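PDB 3PJP: transcription elongation factor SPT6, which binds the phosphorylated C-terminal repeat domain of RNA polymerase II through its tandem SH2 domain and probably acts as a histone H3-H4 chaperone during transcription elongation. Local coordinates for residues K97-L100 / L101-T105; L173-Y176 / N177-T180; L86-I89 / I90-L94; A21-Y24 / L25-K28. All blocks are in the same frame, centred on the assembly; numbering follows the deposited sequence.

Interactions 3 and 1 follow one another along helix 86-105, their centres 16 Å apart, and a hydrogen bond between Tyr93 OH and Lys97 NZ joins the two stretches. Interaction 2, the tight turn and edge strand of the second sheet, packs directly against interaction 1: Leu100 CD2 lies 3.6 Å from Pro179 O, and Glu103 OE2 lies 3.5 Å from Thr180 CA while bonding to Val181 N. Interaction 4 closes helix 18-25 on the first sheet, its centre 20 Å from those of interactions 1 and 3; interactions 2 and 4, 30 Å apart between centres, lie on opposite sides of the chain's centre. The four contacts thus sample both SH2 sheets and the long helix that meets them.

Interaction 1 (K97-L100 / L101-T105); sequences KIRL and LNELT
With CG anti to the backbone N in both residues (chi1 170° in Arg99, -169° in Glu103), the two side chains leave the helix one turn apart and run alongside each other. Arg99 then bends at its third torsion, while Glu103 stays extended. The resulting NH1 to OE1 salt bridge is long, 3.9 Å, with guanidinium and carboxylate planes 45° apart. Two waters span it, both at the guanidinium edge and in its plane; one lies 3.0 Å from Arg99 NH1 and 2.7 Å from Glu103 OE1. Arg99 has two modelled conformers and this geometry belongs to one, so the pair is doubtful as a permanent link. Leu100 CG lies 3.6 Å above one face of the Arg99 guanidinium, offset toward its rim, and Asn96 OD1 accepts from Arg99 NE. Glu103 OE2 takes the backbone N of Val181, at the start of helix 181-191. On another side, Ile98 CG2 lies beside Asn102 ND2 at 3.8 Å, while Asn102 OD1 bonds to Arg30. Leu101 reaches Trp49 of one sheet and Leu166 and Phe147 of the other. The Arg99-Glu103 pair, long and water-bridged, is an i to i+4 ion pair on an alpha helix packed between both sheets of the tandem SH2 fold.

Interaction 2 (L173-Y176 / N177-T180); sequences LVNY and NYPT
Asn177 continues the edge strand from Tyr176 and bonds through ND2 to Thr167 OG1; Tyr178, next in line, makes the main contact. Its ring lies back over the turn that joins strands 171-173 and 176-178, and Tyr176 CB sits over one face, 3.9 Å from the centroid and 18° off the normal, a CH-pi contact. The Tyr176 and Tyr178 rings themselves are oblique, their planes 57° apart. At the edge of the Tyr178 ring, in its plane, is Leu173 O, 3.6 Å from CE2. The phenol oxygen OH of Tyr178 receives a hydrogen bond from Asn175 ND2, 2.9 Å long and held in the amide plane. Asn175 reaches it because its CG stands between the backbone N and the carbonyl carbon (chi1 57°), turning the amide back over the turn. Beyond Tyr178 the segment runs on to Thr180, the N-cap of the next helix, whose OG1 accepts from Gln183 N. Asn175 ND2 also donates to Leu173 O at 2.9 Å. Two acceptors on one nitrogen fix the rotation of the amide, and the phenol is thereby tied to the turn's backbone.

Interaction 3 (L86-I89 / I90-L94); sequences LDQI and IVEYL
Gln88 and Glu92 cross one helical turn apart, with the amide and carboxylate planes almost perpendicular at 83°. The glutamine runs out fully extended, CG anti to the backbone N (chi1 -174°), which carries its amide along the helix toward Glu92. The glutamate is extended too, but its CG lies beside its own backbone N, on the side that faces the preceding turn, where Gln88 is. NE2 of Gln88 consequently meets both carboxylate oxygens of Glu92. The bond from Gln88 NE2 to Glu92 OE2 is the straighter, 3.1 Å with an angle of 160° at the hydrogen, arriving on the syn side though out of the carboxylate plane. The one from Gln88 NE2 to Glu92 OE1 is 3.0 Å and more bent, reaching that oxygen from above the plane. Beneath the polar ends, Gln88 CG packs 3.5 Å from Glu92 CD.

On the buried side, Ile89 and Tyr93 lie side by side and point the same way, Ile89 CG2 being 4.0 Å from Tyr93 CB. Both rest on Val78 and Tyr83 of the first sheet. Ile90 runs alongside Asp87, whose OD1 accepts from His10.

The backbone widens here into a pi-type turn: Ile89 O receives Tyr93 N at 2.9 Å and also Leu94 N at 3.0 Å. Such sharing satisfies two donors with one carbonyl. At the surface, the amide of Gln88 is held at both ends, OE1 by His84 N and NE2 by Glu92. This fixes its rotation, and the donated N-H probably eases the negative charge of the carboxylate.

Interaction 4 (A21-Y24 / L25-K28); sequences AEDY and LRSK
Asp23 and Arg26 form the ionic part of the contact, running side by side as helix 18-25 ends. Arg26 NH2 donates to Asp23 OD1 over 2.7 Å with an angle of 163° at the hydrogen, and the oxygen lies almost exactly in the guanidinium plane although the two flat groups are turned 59° apart. Setting CG anti to the backbone N (chi1 -170°) and bending at the third torsion lead the arginine back along the helix. Glu22 O sits 3.9 Å from the plane over one face of the guanidinium, offset toward its rim, and NH1 pairs with Asp54.

Two waters extend this network. The first takes a proton from Arg26 NH2 at 2.7 Å and gives one to Glu22 OE1 at 2.6 Å, joining oppositely charged groups that do not touch directly; Glu22 OE2 turns to His58. The second links Asp23 O to Ser27 N, continuing the backbone pairing past the helix end.

Among the backbone bonds, Leu25 N to Ala21 O is regular, while Arg26 N to Asp23 O is weak at 3.5 Å. Lys28 N bonds to Leu25 O at 2.8 Å, closing a type I turn.

The charged amine of Lys28 approaches the Tyr24 ring obliquely, NZ lying 3.6 Å from Tyr24 CE2. The apolar contact is Tyr24 CD2 with Leu25 CD2, 4.1 Å. On the side facing the sheet, Ala21 and Leu25 touch Thr48 of strand 44-52, Leu25 also meets Phe56 of strand 55-64, and Tyr24 packs with Phe14, Phe16 and Val34, seating the helix end on the first SH2 sheet.

Interaction 1 (K97-L100 / L101-T105)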
loop_
_atom_site.group_PDB
_atom_site.type_symbol
_atom_site.label_atom_id
_atom_site.label_comp_id
_atom_site.label_asym_id
_atom_site.label_seq_id
_atom_site.Cartn_x
_atom_site.Cartn_y
_atom_site.Cartn_z
ATOM N N LYS A 97 6.426 -0.188 5.227
ATOM C CA LYS A 97 5.095 -0.189 4.654
ATOM C C LYS A 97 4.016 -0.045 5.731
ATOM O O LYS A 97 3.033 0.679 5.546
ATOM C CB LYS A 97 4.897 -1.455 3.834
ATOM C CG LYS A 97 4.184 -1.241 2.544
ATOM C CD LYS A 97 4.222 -2.476 1.671
ATOM C CE LYS A 97 3.628 -2.154 0.310
ATOM N NZ LYS A 97 3.773 -3.289 -0.631
ATOM N N ILE A 98 4.174 -0.760 6.844
ATOM C CA ILE A 98 3.227 -0.625 7.947
ATOM C C ILE A 98 3.238 0.769 8.548
ATOM O O ILE A 98 2.191 1.347 8.827
ATOM C CB ILE A 98 3.501 -1.669 9.044
ATOM C CG1 ILE A 98 3.258 -3.071 8.492
ATOM C CG2 ILE A 98 2.617 -1.411 10.283
ATOM C CD1 ILE A 98 3.839 -4.165 9.388
ATOM N N ARG A 99 4.432 1.322 8.750
ATOM C CA ARG A 99 4.594 2.694 9.217
ATOM C C ARG A 99 3.813 3.667 8.337
ATOM O O ARG A 99 3.075 4.527 8.817
ATOM C CB ARG A 99 6.089 3.041 9.196
ATOM C CG ARG A 99 6.440 4.497 9.426
ATOM C CD ARG A 99 7.956 4.682 9.376
ATOM N NE ARG A 99 8.478 4.508 8.022
ATOM C CZ ARG A 99 8.444 5.463 7.101
ATOM N NH1 ARG A 99 7.905 6.636 7.401
ATOM N NH2 ARG A 99 8.933 5.240 5.886
ATOM N N LEU A 100 4.008 3.527 7.032
ATOM C CA LEU A 100 3.408 4.449 6.071
ATOM C C LEU A 100 1.887 4.278 6.018
ATOM O O LEU A 100 1.154 5.262 5.893
ATOM C CB LEU A 100 4.060 4.291 4.692
ATOM C CG LEU A 100 5.519 4.797 4.625
ATOM C CD1 LEU A 100 6.262 4.196 3.429
ATOM C CD2 LEU A 100 5.589 6.332 4.584
ATOM N N LEU A 101 1.414 3.038 6.139
ATOM C CA LEU A 101 -0.026 2.791 6.146
ATOM C C LEU A 101 -0.636 3.535 7.325
ATOM O O LEU A 101 -1.659 4.208 7.195
ATOM C CB LEU A 101 -0.320 1.292 6.275
ATOM C CG LEU A 101 -1.781 0.887 6.492
ATOM C CD1 LEU A 101 -2.647 1.465 5.370
ATOM C CD2 LEU A 101 -1.907 -0.639 6.583
ATOM N N ASN A 102 -0.002 3.414 8.486
ATOM C CA ASN A 102 -0.518 4.104 9.659
ATOM C C ASN A 102 -0.417 5.621 9.534
ATOM O O ASN A 102 -1.305 6.338 9.999
ATOM C CB ASN A 102 0.163 3.607 10.937
ATOM C CG ASN A 102 -0.378 2.253 11.394
ATOM O OD1 ASN A 102 -1.586 2.031 11.408
ATOM N ND2 ASN A 102 0.516 1.346 11.748
ATOM N N GLU A 103 0.647 6.110 8.901
ATOM C CA GLU A 103 0.790 7.553 8.658
ATOM C C GLU A 103 -0.404 8.085 7.865
ATOM O O GLU A 103 -0.994 9.110 8.220
ATOM C CB GLU A 103 2.099 7.875 7.925
ATOM C CG GLU A 103 2.435 9.360 7.877
ATOM C CD GLU A 103 3.734 9.646 7.150
ATOM O OE1 GLU A 103 4.668 8.814 7.245
ATOM O OE2 GLU A 103 3.824 10.707 6.491
ATOM N N LEU A 104 -0.761 7.389 6.794
ATOM C CA LEU A 104 -1.899 7.835 5.986
ATOM C C LEU A 104 -3.258 7.698 6.688
ATOM O O LEU A 104 -4.046 8.645 6.683
ATOM C CB LEU A 104 -1.891 7.207 4.579
ATOM C CG LEU A 104 -2.912 7.762 3.560
ATOM C CD1 LEU A 104 -2.879 9.278 3.519
ATOM C CD2 LEU A 104 -2.663 7.194 2.168
ATOM N N THR A 105 -3.538 6.553 7.304
ATOM C CA THR A 105 -4.850 6.365 7.936
ATOM C C THR A 105 -5.048 7.244 9.173
ATOM O O THR A 105 -6.182 7.493 9.583
ATOM C CB THR A 105 -5.151 4.885 8.282
ATOM O OG1 THR A 105 -4.258 4.426 9.308
ATOM C CG2 THR A 105 -5.006 4.016 7.035
HETATM O O HOH W 1 7.086 9.254 6.134
HETATM O O HOH W 2 6.094 7.895 9.131
#

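Interaction 2 (L173-Y176 / N177-T180)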
loop_
_atom_site.group_PDB
_atom_site.type_symbol
_atom_site.label_atom_id
_atom_site.label_comp_id
_atom_site.label_asym_id
_atom_site.label_seq_id
_atom_site.Cartn_x
_atom_site.Cartn_y
_atom_site.Cartn_z
ATOM N N LEU A 173 1.943 8.473 -6.441
ATOM C CA LEU A 173 0.871 9.193 -7.122
ATOM C C LEU A 173 1.389 9.724 -8.456
ATOM O O LEU A 173 2.210 10.663 -8.490
ATOM C CB LEU A 173 0.347 10.341 -6.250
ATOM C CG LEU A 173 -0.706 11.234 -6.914
ATOM C CD1 LEU A 173 -1.930 10.406 -7.288
ATOM C CD2 LEU A 173 -1.094 12.400 -6.010
ATOM N N VAL A 174 0.910 9.108 -9.541
ATOM C CA VAL A 174 1.191 9.528 -10.920
ATOM C C VAL A 174 2.667 9.446 -11.331
ATOM O O VAL A 174 3.020 8.708 -12.256
ATOM C CB VAL A 174 0.644 10.940 -11.207
ATOM C CG1 VAL A 174 0.960 11.359 -12.645
ATOM C CG2 VAL A 174 -0.863 10.971 -10.961
ATOM N N ASN A 175 3.519 10.183 -10.632
ATOM C CA ASN A 175 4.915 10.291 -11.034
ATOM C C ASN A 175 5.922 9.853 -9.992
ATOM O O ASN A 175 6.842 9.094 -10.298
ATOM C CB ASN A 175 5.242 11.709 -11.556
ATOM C CG ASN A 175 4.942 12.833 -10.540
ATOM O OD1 ASN A 175 5.305 13.989 -10.780
ATOM N ND2 ASN A 175 4.284 12.510 -9.429
ATOM N N TYR A 176 5.739 10.320 -8.763
ATOM C CA TYR A 176 6.724 10.105 -7.721
ATOM C C TYR A 176 6.192 9.242 -6.594
ATOM O O TYR A 176 4.985 9.152 -6.376
ATOM C CB TYR A 176 7.164 11.434 -7.106
ATOM C CG TYR A 176 7.713 12.459 -8.077
ATOM C CD1 TYR A 176 8.365 12.078 -9.250
ATOM C CD2 TYR A 176 7.597 13.802 -7.800
ATOM C CE1 TYR A 176 8.874 13.040 -10.126
ATOM C CE2 TYR A 176 8.094 14.761 -8.666
ATOM C CZ TYR A 176 8.732 14.369 -9.822
ATOM O OH TYR A 176 9.221 15.325 -10.681
ATOM N N ASN A 177 7.125 8.643 -5.870
ATOM C CA ASN A 177 6.855 7.941 -4.637
ATOM C C ASN A 177 7.075 8.942 -3.516
ATOM O O ASN A 177 8.202 9.108 -3.043
ATOM C CB ASN A 177 7.841 6.782 -4.518
ATOM C CG ASN A 177 7.333 5.693 -3.636
ATOM O OD1 ASN A 177 6.984 5.933 -2.484
ATOM N ND2 ASN A 177 7.248 4.484 -4.177
ATOM N N TYR A 178 6.027 9.653 -3.117
ATOM C CA TYR A 178 6.150 10.707 -2.111
ATOM C C TYR A 178 6.428 10.114 -0.732
ATOM O O TYR A 178 5.671 9.284 -0.238
ATOM C CB TYR A 178 4.880 11.596 -2.122
ATOM C CG TYR A 178 4.693 12.308 -3.448
ATOM C CD1 TYR A 178 5.326 13.520 -3.706
ATOM C CD2 TYR A 178 3.916 11.747 -4.462
ATOM C CE1 TYR A 178 5.178 14.164 -4.920
ATOM C CE2 TYR A 178 3.764 12.392 -5.698
ATOM C CZ TYR A 178 4.406 13.601 -5.914
ATOM O OH TYR A 178 4.279 14.273 -7.115
ATOM N N PRO A 179 7.545 10.519 -0.108
ATOM C CA PRO A 179 7.960 9.764 1.084
ATOM C C PRO A 179 7.154 10.032 2.355
ATOM O O PRO A 179 7.262 9.236 3.301
ATOM C CB PRO A 179 9.414 10.209 1.294
ATOM C CG PRO A 179 9.847 10.787 -0.030
ATOM C CD PRO A 179 8.614 11.393 -0.623
ATOM N N THR A 180 6.409 11.131 2.396
ATOM C CA THR A 180 5.568 11.470 3.545
ATOM C C THR A 180 4.181 11.916 3.073
ATOM O O THR A 180 3.996 12.261 1.903
ATOM C CB THR A 180 6.132 12.633 4.348
ATOM O OG1 THR A 180 6.045 13.833 3.564
ATOM C CG2 THR A 180 7.583 12.369 4.740
#

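Interaction 3 (L86-I89 / I90-L94)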
loop_
_atom_site.group_PDB
_atom_site.type_symbol
_atom_site.label_atom_id
_atom_site.label_comp_id
_atom_site.label_asym_id
_atom_site.label_seq_id
_atom_site.Cartn_x
_atom_site.Cartn_y
_atom_site.Cartn_z
ATOM N N LEU A 86 15.636 -12.483 5.004
ATOM C CA LEU A 86 14.247 -12.232 5.370
ATOM C C LEU A 86 14.135 -11.238 6.517
ATOM O O LEU A 86 13.219 -10.427 6.546
ATOM C CB LEU A 86 13.553 -13.548 5.753
ATOM C CG LEU A 86 13.324 -14.520 4.594
ATOM C CD1 LEU A 86 12.943 -15.895 5.132
ATOM C CD2 LEU A 86 12.257 -14.028 3.655
ATOM N N ASP A 87 15.049 -11.298 7.478
ATOM C CA ASP A 87 14.958 -10.359 8.589
ATOM C C ASP A 87 15.150 -8.916 8.126
ATOM O O ASP A 87 14.533 -7.996 8.663
ATOM C CB ASP A 87 15.966 -10.707 9.683
ATOM C CG ASP A 87 15.530 -11.905 10.499
ATOM O OD1 ASP A 87 14.321 -12.014 10.794
ATOM O OD2 ASP A 87 16.391 -12.737 10.838
ATOM N N GLN A 88 16.014 -8.725 7.140
ATOM C CA GLN A 88 16.247 -7.383 6.600
ATOM C C GLN A 88 14.992 -6.878 5.885
ATOM O O GLN A 88 14.654 -5.688 5.973
ATOM C CB GLN A 88 17.452 -7.343 5.654
ATOM C CG GLN A 88 17.805 -5.925 5.201
ATOM C CD GLN A 88 18.862 -5.906 4.127
ATOM O OE1 GLN A 88 19.277 -6.952 3.633
ATOM N NE2 GLN A 88 19.310 -4.714 3.761
ATOM N N ILE A 89 14.317 -7.777 5.169
ATOM C CA ILE A 89 13.041 -7.443 4.516
ATOM C C ILE A 89 12.020 -7.018 5.557
ATOM O O ILE A 89 11.326 -6.034 5.380
ATOM C CB ILE A 89 12.488 -8.610 3.671
ATOM C CG1 ILE A 89 13.366 -8.835 2.441
ATOM C CG2 ILE A 89 11.026 -8.353 3.232
ATOM C CD1 ILE A 89 13.035 -10.082 1.670
ATOM N N ILE A 90 11.929 -7.750 6.660
ATOM C CA ILE A 90 10.995 -7.353 7.709
ATOM C C ILE A 90 11.270 -5.946 8.253
ATOM O O ILE A 90 10.352 -5.148 8.417
ATOM C CB ILE A 90 10.939 -8.413 8.828
ATOM C CG1 ILE A 90 10.405 -9.723 8.250
ATOM C CG2 ILE A 90 10.072 -7.943 9.988
ATOM C CD1 ILE A 90 10.827 -10.965 9.025
ATOM N N VAL A 91 12.533 -5.627 8.517
ATOM C CA VAL A 91 12.881 -4.311 9.049
ATOM C C VAL A 91 12.784 -3.166 8.038
ATOM O O VAL A 91 12.226 -2.112 8.343
ATOM C CB VAL A 91 14.292 -4.311 9.667
ATOM C CG1 VAL A 91 14.729 -2.898 10.014
ATOM C CG2 VAL A 91 14.307 -5.217 10.888
ATOM N N GLU A 92 13.311 -3.368 6.836
ATOM C CA GLU A 92 13.442 -2.252 5.895
ATOM C C GLU A 92 12.265 -2.131 4.934
ATOM O O GLU A 92 11.981 -1.035 4.431
ATOM C CB GLU A 92 14.746 -2.360 5.100
ATOM C CG GLU A 92 16.020 -2.238 5.958
ATOM C CD GLU A 92 17.275 -2.466 5.147
ATOM O OE1 GLU A 92 17.157 -2.685 3.922
ATOM O OE2 GLU A 92 18.382 -2.443 5.736
ATOM N N TYR A 93 11.625 -3.252 4.623
ATOM C CA TYR A 93 10.497 -3.261 3.698
ATOM C C TYR A 93 9.164 -3.286 4.440
ATOM O O TYR A 93 8.388 -2.333 4.377
ATOM C CB TYR A 93 10.567 -4.453 2.740
ATOM C CG TYR A 93 9.380 -4.521 1.794
ATOM C CD1 TYR A 93 9.397 -3.848 0.580
ATOM C CD2 TYR A 93 8.240 -5.238 2.128
ATOM C CE1 TYR A 93 8.311 -3.899 -0.280
ATOM C CE2 TYR A 93 7.163 -5.295 1.283
ATOM C CZ TYR A 93 7.202 -4.618 0.081
ATOM O OH TYR A 93 6.121 -4.676 -0.763
ATOM N N LEU A 94 8.889 -4.377 5.152
ATOM C CA LEU A 94 7.571 -4.536 5.759
ATOM C C LEU A 94 7.255 -3.514 6.854
ATOM O O LEU A 94 6.180 -2.923 6.851
ATOM C CB LEU A 94 7.360 -5.958 6.298
ATOM C CG LEU A 94 5.930 -6.184 6.784
ATOM C CD1 LEU A 94 4.913 -6.016 5.668
ATOM C CD2 LEU A 94 5.778 -7.563 7.436
#

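Interaction 4 (A21-Y24 / L25-K28)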
loop_
_atom_site.group_PDB
_atom_site.type_symbol
_atom_site.label_atom_id
_atom_site.label_comp_id
_atom_site.label_asym_id
_atom_site.label_seq_id
_atom_site.Cartn_x
_atom_site.Cartn_y
_atom_site.Cartn_z
ATOM N N ALA A 21 -3.072 -18.362 4.359
ATOM C CA ALA A 21 -2.473 -17.213 5.031
ATOM C C ALA A 21 -3.513 -16.179 5.465
ATOM O O ALA A 21 -3.452 -15.660 6.573
ATOM C CB ALA A 21 -1.389 -16.561 4.139
ATOM N N GLU A 22 -4.471 -15.869 4.593
ATOM C CA GLU A 22 -5.503 -14.904 4.964
ATOM C C GLU A 22 -6.362 -15.448 6.108
ATOM O O GLU A 22 -6.671 -14.736 7.062
ATOM C CB GLU A 22 -6.382 -14.547 3.760
ATOM C CG GLU A 22 -5.622 -13.928 2.602
ATOM C CD GLU A 22 -6.546 -13.388 1.536
ATOM O OE1 GLU A 22 -7.771 -13.611 1.651
ATOM O OE2 GLU A 22 -6.059 -12.738 0.588
ATOM N N ASP A 23 -6.747 -16.715 6.012
ATOM C CA ASP A 23 -7.518 -17.324 7.091
ATOM C C ASP A 23 -6.734 -17.311 8.402
ATOM O O ASP A 23 -7.297 -17.058 9.465
ATOM C CB ASP A 23 -7.956 -18.744 6.730
ATOM C CG ASP A 23 -9.068 -18.763 5.695
ATOM O OD1 ASP A 23 -9.687 -17.701 5.462
ATOM O OD2 ASP A 23 -9.327 -19.843 5.122
ATOM N N TYR A 24 -5.432 -17.569 8.323
ATOM C CA TYR A 24 -4.596 -17.568 9.519
ATOM C C TYR A 24 -4.493 -16.173 10.146
ATOM O O TYR A 24 -4.538 -16.033 11.369
ATOM C CB TYR A 24 -3.206 -18.131 9.197
ATOM C CG TYR A 24 -2.219 -18.117 10.342
ATOM C CD1 TYR A 24 -2.171 -19.164 11.256
ATOM C CD2 TYR A 24 -1.312 -17.074 10.488
ATOM C CE1 TYR A 24 -1.254 -19.159 12.296
ATOM C CE2 TYR A 24 -0.393 -17.055 11.530
ATOM C CZ TYR A 24 -0.373 -18.106 12.432
ATOM O OH TYR A 24 0.538 -18.102 13.467
ATOM N N LEU A 25 -4.376 -15.137 9.308
ATOM C CA LEU A 25 -4.216 -13.785 9.820
ATOM C C LEU A 25 -5.518 -13.059 10.131
ATOM O O LEU A 25 -5.489 -11.963 10.690
ATOM C CB LEU A 25 -3.438 -12.935 8.819
ATOM C CG LEU A 25 -1.989 -13.298 8.535
ATOM C CD1 LEU A 25 -1.509 -12.466 7.328
ATOM C CD2 LEU A 25 -1.127 -13.044 9.765
ATOM N N ARG A 26 -6.652 -13.647 9.766
ATOM C CA ARG A 26 -7.914 -12.914 9.832
ATOM C C ARG A 26 -8.218 -12.321 11.207
ATOM O O ARG A 26 -8.785 -11.236 11.305
ATOM C CB ARG A 26 -9.089 -13.762 9.345
ATOM C CG ARG A 26 -10.361 -12.951 9.165
ATOM C CD ARG A 26 -11.465 -13.791 8.567
ATOM N NE ARG A 26 -10.968 -14.619 7.476
ATOM C CZ ARG A 26 -10.787 -14.195 6.231
ATOM N NH1 ARG A 26 -11.071 -12.937 5.905
ATOM N NH2 ARG A 26 -10.331 -15.033 5.309
ATOM N N SER A 27 -7.831 -13.023 12.264
ATOM C CA SER A 27 -8.123 -12.570 13.619
ATOM C C SER A 27 -6.968 -11.777 14.234
ATOM O O SER A 27 -7.057 -11.331 15.376
ATOM C CB SER A 27 -8.449 -13.768 14.510
ATOM O OG SER A 27 -7.280 -14.535 14.751
ATOM N N LYS A 28 -5.887 -11.607 13.480
ATOM C CA LYS A 28 -4.733 -10.858 13.964
ATOM C C LYS A 28 -4.932 -9.347 13.784
ATOM O O LYS A 28 -6.033 -8.890 13.484
ATOM C CB LYS A 28 -3.452 -11.335 13.268
ATOM C CG LYS A 28 -3.158 -12.827 13.461
ATOM C CD LYS A 28 -2.881 -13.157 14.917
ATOM C CE LYS A 28 -2.507 -14.624 15.099
ATOM N NZ LYS A 28 -1.260 -14.991 14.372
HETATM O O HOH W 3 -10.028 -14.103 2.815
HETATM O O HOH W 4 -7.589 -16.026 11.936
#